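Local coordinates for protein peptidase S15/CocE/NonD (PDB 4PF1) that probably acts as a serine aminopeptidase of the alpha/beta hydrolase fold, cleaving residues from the amino-terminal ends of peptides, at residues Ala180-Ala185 and Pro286-Gly291; Gly301-Tyr306 and Val319-Gly324; Pro88-Thr93 and Ala156-Ser161. All coordinates share one frame; numbering follows the deposited sequence.

How the contacts relate
All three contacts involve the central mixed sheet of the S15-family domain, and each is buried. In chain order come contact 3, contact 1 and contact 2. Strands 154-160, 178-184, 287-292 and 319-324 lie side by side and parallel: contact 1 pairs the middle two, while contacts 3 and 2 add packing to the strands flanking them. The centres of contacts 1 and 2 are about 8 Å apart and those of contacts 1 and 3 about 10 Å; contacts 2 and 3, with centres about 16 Å apart, do not touch. The probable serine, aspartate and histidine of a catalytic triad follow the ends of three of these strands.

Contact 1 (Ala180-Ala185 and Pro286-Gly291); sequences AVVPFA and PMLIVG
Val-290 and Phe-184 make the tight end of this pairing, their side chains lying side by side and pointing the same way. Phe-184 CD2 comes within 3.6 Å of Val-290 CB, and the valine's CG2 rises over one face of the ring, offset toward the rim, in a CH-pi contact 19° off the ring normal. With CG1 anti to the backbone N (chi1 -163°), CG2 stands anti to the carbonyl carbon and also touches Val-182 CG1 at 3.7 Å. Phe-351 of helix 347-365 touches both Phe-184 and Val-290 on this side of the sheet.

The two segments are adjacent parallel strands of the alpha/beta hydrolase sheet, with directions 9° apart. Two backbone bonds, Val-181 N to Pro-286 O and Leu-288 N to Val-181 O, open the ladder. Two more close it: the nearly straight bond from Val-290 N to Pro-183 O (3.1 Å), and Ala-185 N to Val-290 O (2.9 Å). Between them Pro-183 has no N-H to give, and its CD sits 3.3 Å from Leu-288 O instead. The strands part slightly there, CA of Pro-183 and CA of Ile-289 standing 5.5 Å apart. The CA–CB bond of Ile-289 points away, and its side chain touches Ser-302 and Leu-305. On the opposite face Met-287 CG fills in beside the proline ring and meets Val-181 CG2 at 3.7 Å; helix 301-309 lies beyond.

Side-chain packing is looser where the pairing begins: Ala-180 CB and Pro-286 CB are 4.5 Å apart. Nothing here is solvent-facing, since even this end is buried, with Pro-286 against Tyr-363 of helix 347-365.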
loop_
_atom_site.group_PDB
_atom_site.type_symbol
_atom_site.label_atom_id
_atom_site.label_comp_id
_atom_site.label_asym_id
_atom_site.label_seq_id
_atom_site.Cartn_x
_atom_site.Cartn_y
_atom_site.Cartn_z
ATOM N N ALA A 180 21.357 16.039 -35.219
ATOM C CA ALA A 180 21.806 15.525 -33.911
ATOM C C ALA A 180 21.151 14.189 -33.573
ATOM O O ALA A 180 20.093 13.872 -34.113
ATOM C CB ALA A 180 21.490 16.539 -32.812
ATOM N N VAL A 181 21.767 13.416 -32.654
ATOM C CA VAL A 181 21.216 12.141 -32.172
ATOM C C VAL A 181 21.352 12.038 -30.641
ATOM O O VAL A 181 22.337 12.514 -30.070
ATOM C CB VAL A 181 21.810 10.876 -32.866
ATOM C CG1 VAL A 181 21.280 10.710 -34.288
ATOM C CG2 VAL A 181 23.335 10.875 -32.837
ATOM N N VAL A 182 20.352 11.417 -29.983
ATOM C CA VAL A 182 20.368 11.184 -28.537
ATOM C C VAL A 182 20.072 9.678 -28.276
ATOM O O VAL A 182 18.931 9.312 -27.961
ATOM C CB VAL A 182 19.413 12.129 -27.737
ATOM C CG1 VAL A 182 19.575 11.925 -26.231
ATOM C CG2 VAL A 182 19.641 13.596 -28.097
ATOM N N PRO A 183 21.078 8.781 -28.431
ATOM C CA PRO A 183 20.815 7.358 -28.168
ATOM C C PRO A 183 20.853 7.027 -26.662
ATOM O O PRO A 183 21.876 7.226 -26.001
ATOM C CB PRO A 183 21.919 6.642 -28.953
ATOM C CG PRO A 183 23.031 7.633 -29.062
ATOM C CD PRO A 183 22.486 9.014 -28.820
ATOM N N PHE A 184 19.710 6.568 -26.118
ATOM C CA PHE A 184 19.579 6.148 -24.716
ATOM C C PHE A 184 19.786 4.653 -24.597
ATOM O O PHE A 184 19.307 3.907 -25.452
ATOM C CB PHE A 184 18.182 6.487 -24.158
ATOM C CG PHE A 184 17.815 7.937 -23.965
ATOM C CD1 PHE A 184 17.270 8.677 -25.010
ATOM C CD2 PHE A 184 17.860 8.518 -22.703
ATOM C CE1 PHE A 184 16.850 9.996 -24.812
ATOM C CE2 PHE A 184 17.451 9.841 -22.508
ATOM C CZ PHE A 184 16.944 10.569 -23.563
ATOM N N ALA A 185 20.488 4.204 -23.541
ATOM C CA ALA A 185 20.693 2.784 -23.194
ATOM C C ALA A 185 20.638 1.845 -24.430
ATOM O O ALA A 185 19.886 0.869 -24.434
ATOM C CB ALA A 185 19.632 2.367 -22.188
ATOM N N PRO A 286 26.395 15.198 -34.308
ATOM C CA PRO A 286 26.541 15.388 -32.849
ATOM C C PRO A 286 25.758 14.325 -32.078
ATOM O O PRO A 286 24.611 14.027 -32.421
ATOM C CB PRO A 286 25.975 16.793 -32.611
ATOM C CG PRO A 286 26.003 17.454 -33.947
ATOM C CD PRO A 286 25.762 16.371 -34.937
ATOM N N MET A 287 26.405 13.716 -31.078
ATOM C CA MET A 287 25.846 12.608 -30.315
ATOM C C MET A 287 25.833 12.891 -28.822
ATOM O O MET A 287 26.846 13.308 -28.253
ATOM C CB MET A 287 26.670 11.338 -30.592
ATOM C CG MET A 287 25.920 10.044 -30.355
ATOM S SD MET A 287 26.930 8.581 -30.735
ATOM C CE MET A 287 27.263 8.845 -32.491
ATOM N N LEU A 288 24.694 12.617 -28.185
ATOM C CA LEU A 288 24.522 12.717 -26.744
ATOM C C LEU A 288 24.210 11.310 -26.215
ATOM O O LEU A 288 23.052 10.882 -26.220
ATOM C CB LEU A 288 23.412 13.739 -26.393
ATOM C CG LEU A 288 23.173 14.050 -24.897
ATOM C CD1 LEU A 288 24.387 14.724 -24.259
ATOM C CD2 LEU A 288 21.952 14.938 -24.721
ATOM N N ILE A 289 25.263 10.561 -25.848
ATOM C CA ILE A 289 25.123 9.186 -25.362
ATOM C C ILE A 289 24.634 9.213 -23.914
ATOM O O ILE A 289 25.290 9.791 -23.049
ATOM C CB ILE A 289 26.438 8.365 -25.521
ATOM C CG1 ILE A 289 27.045 8.539 -26.939
ATOM C CG2 ILE A 289 26.187 6.884 -25.195
ATOM C CD1 ILE A 289 28.530 8.187 -27.052
ATOM N N VAL A 290 23.466 8.607 -23.668
ATOM C CA VAL A 290 22.837 8.593 -22.350
ATOM C C VAL A 290 22.804 7.170 -21.801
ATOM O O VAL A 290 22.077 6.313 -22.316
ATOM C CB VAL A 290 21.416 9.221 -22.382
ATOM C CG1 VAL A 290 20.946 9.583 -20.980
ATOM C CG2 VAL A 290 21.363 10.441 -23.297
ATOM N N GLY A 291 23.603 6.934 -20.768
ATOM C CA GLY A 291 23.693 5.642 -20.100
ATOM C C GLY A 291 23.224 5.682 -18.660
ATOM O O GLY A 291 23.194 6.746 -18.038
#

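Contact 2 (Gly301-Tyr306 and Val319-Gly324); sequences GSPKLY and VHFVLG
Leu-305 N donates to Gly-301 O at 2.9 Å in the helical turn that brings Ser-302 and Tyr-306 against Phe-321. A second backbone bond, 3.1 Å from Tyr-306 N to Ser-302 O, ties those two residues to each other. Together the bonds shape the first turn of helix 301-309 and present Ser-302, Pro-303 and Tyr-306 to strand 319-324.

Phe-321 carries the strand's side of the contact. Its CA–CB bond points at the helix, and CG stands anti to the backbone N (chi1 176°). At the root of the side chain, CB lies 3.5 Å from Tyr-306 CD1; at its far end, CZ reaches Pro-303 CA at 3.7 Å, and CE1 comes to 3.9 Å from Ser-302 C. The two aromatic planes are near parallel, at 17°, yet offset so much that little of one ring lies over the other. Tyr-306 CB makes an off-centre CH-pi contact, 4.2 Å from the centroid of the Phe-321 ring. Val-319 CG1 adds a lighter touch at Tyr-306 CD1.

An alanine in place of Phe-321 removes the ring that Ser-302, Pro-303 and Tyr-306 CB pack on, and would probably open a gap between helix and strand.

The helix and strand are the second and third elements of a beta-alpha-beta crossover that starts with strand 287-292. No hydrogen bond crosses between segments 301-306 and 319-324, and the tyrosine OH is hydrogen-bonded to Asp-390. The crossover is thus held against the sheet here by hydrocarbon packing, while the polar groups find partners away from this interface.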
loop_
_atom_site.group_PDB
_atom_site.type_symbol
_atom_site.label_atom_id
_atom_site.label_comp_id
_atom_site.label_asym_id
_atom_site.label_seq_id
_atom_site.Cartn_x
_atom_site.Cartn_y
_atom_site.Cartn_z
ATOM N N GLY A 301 26.748 -1.162 -23.392
ATOM C CA GLY A 301 26.685 -0.320 -24.580
ATOM C C GLY A 301 27.166 1.118 -24.529
ATOM O O GLY A 301 28.092 1.484 -25.261
ATOM N N SER A 302 26.474 1.963 -23.753
ATOM C CA SER A 302 26.728 3.407 -23.687
ATOM C C SER A 302 28.183 3.777 -23.259
ATOM O O SER A 302 28.817 4.543 -23.991
ATOM C CB SER A 302 25.702 4.094 -22.797
ATOM O OG SER A 302 24.390 3.826 -23.268
ATOM N N PRO A 303 28.769 3.233 -22.150
ATOM C CA PRO A 303 30.167 3.590 -21.827
ATOM C C PRO A 303 31.169 3.099 -22.883
ATOM O O PRO A 303 32.146 3.797 -23.156
ATOM C CB PRO A 303 30.408 2.930 -20.470
ATOM C CG PRO A 303 29.384 1.880 -20.360
ATOM C CD PRO A 303 28.198 2.321 -21.135
ATOM N N LYS A 304 30.909 1.921 -23.506
ATOM C CA LYS A 304 31.774 1.389 -24.571
ATOM C C LYS A 304 31.685 2.285 -25.821
ATOM O O LYS A 304 32.691 2.478 -26.504
ATOM C CB LYS A 304 31.414 -0.075 -24.908
ATOM C CG LYS A 304 32.412 -0.773 -25.845
ATOM C CD LYS A 304 33.599 -1.383 -25.095
ATOM C CE LYS A 304 34.704 -1.837 -26.024
ATOM N NZ LYS A 304 34.340 -3.059 -26.791
ATOM N N LEU A 305 30.487 2.870 -26.086
ATOM C CA LEU A 305 30.275 3.800 -27.202
ATOM C C LEU A 305 31.130 5.042 -27.032
ATOM O O LEU A 305 31.840 5.414 -27.961
ATOM C CB LEU A 305 28.796 4.206 -27.333
ATOM C CG LEU A 305 27.897 3.303 -28.159
ATOM C CD1 LEU A 305 26.466 3.814 -28.134
ATOM C CD2 LEU A 305 28.391 3.187 -29.603
ATOM N N TYR A 306 31.087 5.675 -25.832
ATOM C CA TYR A 306 31.904 6.855 -25.548
ATOM C C TYR A 306 33.397 6.522 -25.680
ATOM O O TYR A 306 34.132 7.293 -26.283
ATOM C CB TYR A 306 31.597 7.442 -24.148
ATOM C CG TYR A 306 32.608 8.481 -23.697
ATOM C CD1 TYR A 306 32.584 9.777 -24.209
ATOM C CD2 TYR A 306 33.629 8.150 -22.812
ATOM C CE1 TYR A 306 33.524 10.727 -23.817
ATOM C CE2 TYR A 306 34.590 9.086 -22.432
ATOM C CZ TYR A 306 34.537 10.372 -22.941
ATOM O OH TYR A 306 35.480 11.295 -22.558
ATOM N N VAL A 319 30.816 14.421 -29.585
ATOM C CA VAL A 319 30.431 13.367 -28.635
ATOM C C VAL A 319 30.363 13.872 -27.178
ATOM O O VAL A 319 31.305 14.487 -26.676
ATOM C CB VAL A 319 31.351 12.116 -28.758
ATOM C CG1 VAL A 319 30.899 10.997 -27.824
ATOM C CG2 VAL A 319 31.399 11.610 -30.193
ATOM N N HIS A 320 29.238 13.566 -26.509
ATOM C CA HIS A 320 28.985 13.846 -25.095
ATOM C C HIS A 320 28.447 12.585 -24.429
ATOM O O HIS A 320 27.580 11.921 -24.996
ATOM C CB HIS A 320 27.991 15.003 -24.922
ATOM C CG HIS A 320 28.391 16.265 -25.616
ATOM N ND1 HIS A 320 29.152 17.227 -24.980
ATOM C CD2 HIS A 320 28.109 16.686 -26.870
ATOM C CE1 HIS A 320 29.310 18.199 -25.863
ATOM N NE2 HIS A 320 28.703 17.915 -27.017
ATOM N N PHE A 321 28.958 12.248 -23.235
ATOM C CA PHE A 321 28.508 11.068 -22.498
ATOM C C PHE A 321 27.852 11.470 -21.179
ATOM O O PHE A 321 28.448 12.192 -20.381
ATOM C CB PHE A 321 29.681 10.095 -22.260
ATOM C CG PHE A 321 29.397 8.858 -21.433
ATOM C CD1 PHE A 321 28.269 8.080 -21.677
ATOM C CD2 PHE A 321 30.299 8.427 -20.467
ATOM C CE1 PHE A 321 28.017 6.930 -20.923
ATOM C CE2 PHE A 321 30.051 7.273 -19.719
ATOM C CZ PHE A 321 28.912 6.533 -19.951
ATOM N N VAL A 322 26.608 11.013 -20.971
ATOM C CA VAL A 322 25.838 11.266 -19.754
ATOM C C VAL A 322 25.583 9.926 -19.065
ATOM O O VAL A 322 25.051 9.007 -19.686
ATOM C CB VAL A 322 24.514 12.045 -20.023
ATOM C CG1 VAL A 322 23.754 12.307 -18.723
ATOM C CG2 VAL A 322 24.781 13.355 -20.757
ATOM N N LEU A 323 26.002 9.808 -17.795
ATOM C CA LEU A 323 25.832 8.596 -16.998
ATOM C C LEU A 323 25.046 8.931 -15.725
ATOM O O LEU A 323 25.587 9.539 -14.796
ATOM C CB LEU A 323 27.216 7.982 -16.681
ATOM C CG LEU A 323 27.268 6.585 -16.038
ATOM C CD1 LEU A 323 26.549 5.534 -16.894
ATOM C CD2 LEU A 323 28.695 6.160 -15.828
ATOM N N GLY A 324 23.756 8.603 -15.738
ATOM C CA GLY A 324 22.846 8.888 -14.631
ATOM C C GLY A 324 22.581 7.715 -13.703
ATOM O O GLY A 324 22.945 6.578 -14.020
#

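Contact 3 (Pro88-Thr93 and Ala156-Ser161); sequences PQMNDT and AAIGGS
Met-90 reaches Ile-158 and Gly-159 with an extended chain that bends only at its end. The bond to CB is directed at strand 154-160, but CB itself touches nothing there. CG, anti to the backbone N (chi1 -180°), is the first atom to touch, 3.8 Å from Ile-158 CD1. SD follows and lies against bare backbone, 3.6 Å from Gly-159 CA and 3.8 Å from Gly-159 N. At chi3 (66°) the chain turns, and CE swings back to meet Ile-158 CG1 at 3.8 Å. The two side chains slide past each other in opposite directions, so the isoleucine's CD1 is touched by both CG and CE of the methionine. Asn-91 approaches the same methyl, its ND2 3.9 Å from Ile-158 CD1, while its OD1 is hydrogen-bonded to Tyr-103 OH.

The backbone angles of Gly-159 by themselves call for glycine, because a CB would jam against the preceding carbonyl oxygen. Two residues on, Ser-161 has a positive phi at the turn from strand into helix 162-169. This is consistent with the nucleophile elbow of alpha/beta hydrolases, and Ser-161 OG bonds to His-328 NE2.

A flexible thioether and a branched hydrocarbon thus pack the short 3-10 turn that precedes helix 92-96 onto the strand leading to the probable nucleophile, an apolar contact between methionine and isoleucine.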
loop_
_atom_site.group_PDB
_atom_site.type_symbol
_atom_site.label_atom_id
_atom_site.label_comp_id
_atom_site.label_asym_id
_atom_site.label_seq_id
_atom_site.Cartn_x
_atom_site.Cartn_y
_atom_site.Cartn_z
ATOM N N PRO A 88 5.496 9.221 -25.546
ATOM C CA PRO A 88 6.255 8.657 -24.413
ATOM C C PRO A 88 6.897 9.780 -23.592
ATOM O O PRO A 88 7.149 10.863 -24.135
ATOM C CB PRO A 88 7.316 7.781 -25.096
ATOM C CG PRO A 88 6.777 7.530 -26.479
ATOM C CD PRO A 88 6.077 8.797 -26.836
ATOM N N GLN A 89 7.134 9.543 -22.289
ATOM C CA GLN A 89 7.727 10.535 -21.377
ATOM C C GLN A 89 9.065 11.076 -21.907
ATOM O O GLN A 89 9.409 12.218 -21.623
ATOM C CB GLN A 89 7.908 9.946 -19.967
ATOM C CG GLN A 89 6.598 9.816 -19.196
ATOM C CD GLN A 89 6.641 8.710 -18.173
ATOM O OE1 GLN A 89 6.634 7.517 -18.506
ATOM N NE2 GLN A 89 6.652 9.081 -16.901
ATOM N N MET A 90 9.781 10.276 -22.717
ATOM C CA MET A 90 11.041 10.661 -23.356
ATOM C C MET A 90 10.876 11.940 -24.192
ATOM O O MET A 90 11.781 12.772 -24.218
ATOM C CB MET A 90 11.549 9.509 -24.243
ATOM C CG MET A 90 12.869 9.804 -24.951
ATOM S SD MET A 90 13.396 8.472 -26.060
ATOM C CE MET A 90 12.119 8.549 -27.302
ATOM N N ASN A 91 9.708 12.102 -24.842
ATOM C CA ASN A 91 9.408 13.242 -25.713
ATOM C C ASN A 91 8.731 14.424 -24.977
ATOM O O ASN A 91 8.205 15.316 -25.648
ATOM C CB ASN A 91 8.520 12.793 -26.881
ATOM C CG ASN A 91 9.207 11.872 -27.845
ATOM O OD1 ASN A 91 9.138 10.648 -27.720
ATOM N ND2 ASN A 91 9.866 12.440 -28.847
ATOM N N ASP A 92 8.763 14.457 -23.619
ATOM C CA ASP A 92 8.106 15.536 -22.859
ATOM C C ASP A 92 8.658 16.928 -23.216
ATOM O O ASP A 92 7.872 17.832 -23.506
ATOM C CB ASP A 92 8.157 15.299 -21.328
ATOM C CG ASP A 92 9.520 15.001 -20.700
ATOM O OD1 ASP A 92 10.545 15.072 -21.420
ATOM O OD2 ASP A 92 9.552 14.634 -19.507
ATOM N N THR A 93 9.995 17.084 -23.258
ATOM C CA THR A 93 10.612 18.378 -23.571
ATOM C C THR A 93 10.414 18.762 -25.053
ATOM O O THR A 93 10.222 19.944 -25.338
ATOM C CB THR A 93 12.090 18.403 -23.165
ATOM O OG1 THR A 93 12.830 17.497 -23.980
ATOM C CG2 THR A 93 12.297 18.080 -21.702
ATOM N N ALA A 156 16.220 15.302 -35.841
ATOM C CA ALA A 156 17.032 14.663 -34.813
ATOM C C ALA A 156 16.447 13.299 -34.499
ATOM O O ALA A 156 15.228 13.135 -34.546
ATOM C CB ALA A 156 17.083 15.516 -33.560
ATOM N N ALA A 157 17.305 12.310 -34.223
ATOM C CA ALA A 157 16.851 10.967 -33.883
ATOM C C ALA A 157 17.146 10.664 -32.422
ATOM O O ALA A 157 18.274 10.864 -31.966
ATOM C CB ALA A 157 17.516 9.938 -34.786
ATOM N N ILE A 158 16.112 10.261 -31.662
ATOM C CA ILE A 158 16.248 9.927 -30.242
ATOM C C ILE A 158 15.537 8.590 -29.964
ATOM O O ILE A 158 14.677 8.172 -30.747
ATOM C CB ILE A 158 15.745 11.079 -29.297
ATOM C CG1 ILE A 158 14.200 11.097 -29.159
ATOM C CG2 ILE A 158 16.309 12.457 -29.714
ATOM C CD1 ILE A 158 13.653 11.981 -28.002
ATOM N N GLY A 159 15.914 7.934 -28.869
ATOM C CA GLY A 159 15.335 6.653 -28.488
ATOM C C GLY A 159 16.232 5.815 -27.605
ATOM O O GLY A 159 17.448 6.012 -27.582
ATOM N N GLY A 160 15.622 4.879 -26.885
ATOM C CA GLY A 160 16.328 3.978 -25.985
ATOM C C GLY A 160 16.240 2.517 -26.375
ATOM O O GLY A 160 15.279 2.106 -27.033
ATOM N N SER A 161 17.244 1.713 -25.945
ATOM C CA SER A 161 17.333 0.263 -26.190
ATOM C C SER A 161 17.391 -0.041 -27.707
ATOM O O SER A 161 18.333 0.406 -28.369
ATOM C CB SER A 161 16.172 -0.464 -25.514
ATOM O OG SER A 161 16.465 -1.831 -25.299
#